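Ubiquitin (Sulfolobus solfataricus, PDB 4WWM) is a ubiquitin-related modifier of the Urm1 family, probably conjugated to other proteins and linked to the proteasome pathway and to tRNA processing. Local coordinates at residues Ile53-Lys58 / Asp72-Ile77. Numbering follows the deposited sequence.
Sequences ILINGK and DIIEII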
loop_
_atom_site.group_PDB
_atom_site.type_symbol
_atom_site.label_atom_id
_atom_site.label_comp_id
_atom_site.label_asym_id
_atom_site.label_seq_id
_atom_site.Cartn_x
_atom_site.Cartn_y
_atom_site.Cartn_z
ATOM N N ILE A 53 -4.782 -4.832 -0.913
ATOM C CA ILE A 53 -4.009 -4.396 0.241
ATOM C C ILE A 53 -4.445 -5.159 1.481
ATOM O O ILE A 53 -5.630 -5.200 1.818
ATOM C CB ILE A 53 -4.151 -2.884 0.492
ATOM C CG1 ILE A 53 -3.730 -2.102 -0.755
ATOM C CG2 ILE A 53 -3.311 -2.465 1.699
ATOM C CD1 ILE A 53 -3.828 -0.600 -0.602
ATOM N N LEU A 54 -3.471 -5.770 2.146
ATOM C CA LEU A 54 -3.697 -6.416 3.427
ATOM C C LEU A 54 -3.096 -5.559 4.529
ATOM O O LEU A 54 -1.985 -5.048 4.392
ATOM C CB LEU A 54 -3.085 -7.817 3.454
ATOM C CG LEU A 54 -3.600 -8.811 2.412
ATOM C CD1 LEU A 54 -2.910 -10.156 2.583
ATOM C CD2 LEU A 54 -5.110 -8.966 2.498
ATOM N N ILE A 55 -3.850 -5.391 5.608
ATOM C CA ILE A 55 -3.335 -4.778 6.820
ATOM C C ILE A 55 -3.329 -5.852 7.897
ATOM O O ILE A 55 -4.386 -6.326 8.312
ATOM C CB ILE A 55 -4.180 -3.572 7.262
ATOM C CG1 ILE A 55 -4.207 -2.517 6.151
ATOM C CG2 ILE A 55 -3.619 -2.976 8.548
ATOM C CD1 ILE A 55 -5.161 -1.360 6.397
ATOM N N ASN A 56 -2.134 -6.244 8.327
ATOM C CA ASN A 56 -1.969 -7.346 9.269
ATOM C C ASN A 56 -2.707 -8.597 8.801
ATOM O O ASN A 56 -3.335 -9.294 9.595
ATOM C CB ASN A 56 -2.450 -6.935 10.661
ATOM C CG ASN A 56 -1.672 -5.758 11.221
ATOM O OD1 ASN A 56 -0.475 -5.618 10.974
ATOM N ND2 ASN A 56 -2.351 -4.902 11.975
ATOM N N GLY A 57 -2.640 -8.858 7.499
ATOM C CA GLY A 57 -3.164 -10.089 6.931
ATOM C C GLY A 57 -4.624 -10.040 6.520
ATOM O O GLY A 57 -5.144 -11.018 5.978
ATOM N N LYS A 58 -5.284 -8.909 6.770
ATOM C CA LYS A 58 -6.711 -8.760 6.479
ATOM C C LYS A 58 -6.964 -7.669 5.441
ATOM O O LYS A 58 -6.248 -6.670 5.395
ATOM C CB LYS A 58 -7.485 -8.439 7.761
ATOM C CG LYS A 58 -7.370 -9.500 8.845
ATOM C CD LYS A 58 -8.072 -9.055 10.119
ATOM C CE LYS A 58 -7.933 -10.084 11.229
ATOM N NZ LYS A 58 -8.680 -9.678 12.453
ATOM N N ASP A 72 1.775 -1.773 12.375
ATOM C CA ASP A 72 0.957 -2.451 11.372
ATOM C C ASP A 72 1.790 -2.845 10.158
ATOM O O ASP A 72 2.721 -2.139 9.775
ATOM C CB ASP A 72 -0.210 -1.568 10.923
ATOM C CG ASP A 72 -1.332 -1.504 11.946
ATOM O OD1 ASP A 72 -1.412 -2.394 12.820
ATOM O OD2 ASP A 72 -2.148 -0.560 11.863
ATOM N N ILE A 73 1.438 -3.978 9.560
ATOM C CA ILE A 73 2.098 -4.461 8.356
ATOM C C ILE A 73 1.142 -4.363 7.175
ATOM O O ILE A 73 0.089 -5.002 7.160
ATOM C CB ILE A 73 2.579 -5.913 8.518
ATOM C CG1 ILE A 73 3.559 -6.013 9.693
ATOM C CG2 ILE A 73 3.235 -6.399 7.226
ATOM C CD1 ILE A 73 3.972 -7.429 10.040
ATOM N N ILE A 74 1.525 -3.553 6.194
ATOM C CA ILE A 74 0.716 -3.325 5.004
ATOM C C ILE A 74 1.314 -4.056 3.806
ATOM O O ILE A 74 2.409 -3.727 3.363
ATOM C CB ILE A 74 0.610 -1.822 4.682
ATOM C CG1 ILE A 74 0.008 -1.070 5.873
ATOM C CG2 ILE A 74 -0.230 -1.606 3.429
ATOM C CD1 ILE A 74 0.101 0.439 5.762
ATOM N N GLU A 75 0.591 -5.039 3.279
ATOM C CA GLU A 75 1.055 -5.782 2.110
ATOM C C GLU A 75 0.310 -5.315 0.871
ATOM O O GLU A 75 -0.919 -5.313 0.851
ATOM C CB GLU A 75 0.854 -7.288 2.296
ATOM C CG GLU A 75 1.638 -7.889 3.446
ATOM C CD GLU A 75 1.338 -9.361 3.632
ATOM O OE1 GLU A 75 1.535 -10.132 2.671
ATOM O OE2 GLU A 75 0.897 -9.745 4.735
ATOM N N ILE A 76 1.057 -4.916 -0.155
ATOM C CA ILE A 76 0.464 -4.508 -1.421
ATOM C C ILE A 76 0.717 -5.611 -2.443
ATOM O O ILE A 76 1.863 -5.900 -2.796
ATOM C CB ILE A 76 1.026 -3.161 -1.910
ATOM C CG1 ILE A 76 0.918 -2.117 -0.794
ATOM C CG2 ILE A 76 0.262 -2.690 -3.143
ATOM C CD1 ILE A 76 1.560 -0.794 -1.123
ATOM N N ILE A 77 -0.370 -6.226 -2.899
ATOM C CA ILE A 77 -0.310 -7.450 -3.688
ATOM C C ILE A 77 -1.000 -7.286 -5.040
ATOM O O ILE A 77 -2.199 -7.004 -5.095
ATOM C CB ILE A 77 -0.980 -8.621 -2.940
ATOM C CG1 ILE A 77 -0.375 -8.771 -1.541
ATOM C CG2 ILE A 77 -0.837 -9.916 -3.735
ATOM C CD1 ILE A 77 -1.103 -9.757 -0.652
HETATM O O HOH W 1 -0.498 -7.544 6.047
#
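Asn56 meets Asp72 and Ile73 where strand 51-55 gives way to a type I' turn running from Ile55 to Lys58. With CG anti to its carbonyl carbon (chi1 -61°), the Asn56 side chain leaves CB, and its CG passes 3.7 Å from Asp72 OD1. At the tip, Asn56 OD1 accepts the Ile73 N-H at 2.9 Å, the donor tilted 33° from the plane of the side-chain carbonyl, while Asn56 ND2 donates to Asp72 OD1 at 2.8 Å. Asn56 N in turn donates to Ile73 O at 2.8 Å, so the side-chain carbonyl takes over where the backbone pairing stops. Asp72 OD1 lies nearly in the Asn56 amide plane; the two planes are 71° apart, and the amide N-H comes to it from above the carboxylate. Asp72 OD2 is held by Asn69 N, and an alanine in place of Asp72 would probably leave the Asn56 amide N-H and the Asn69 backbone N-H without their acceptor. Strands 51-55 and 73-78 are antiparallel neighbours in the mixed sheet of this ubiquitin-like, beta-grasp fold. Leu54 and Glu75 form a hydrogen-bonded pair, Leu54 N to Glu75 O at 2.9 Å and Glu75 N to Leu54 O at 2.8 Å. On the face that packs against helix 26-33, Ile53 CG2 touches Ile74 CG2 at 3.6 Å, side by side. On the other face, Leu54 CD1 reaches Ile77 CD1 at 3.7 Å. There too a water accepts from Gly57 N and lies within hydrogen-bonding distance of Ile73 O and Glu75 OE2.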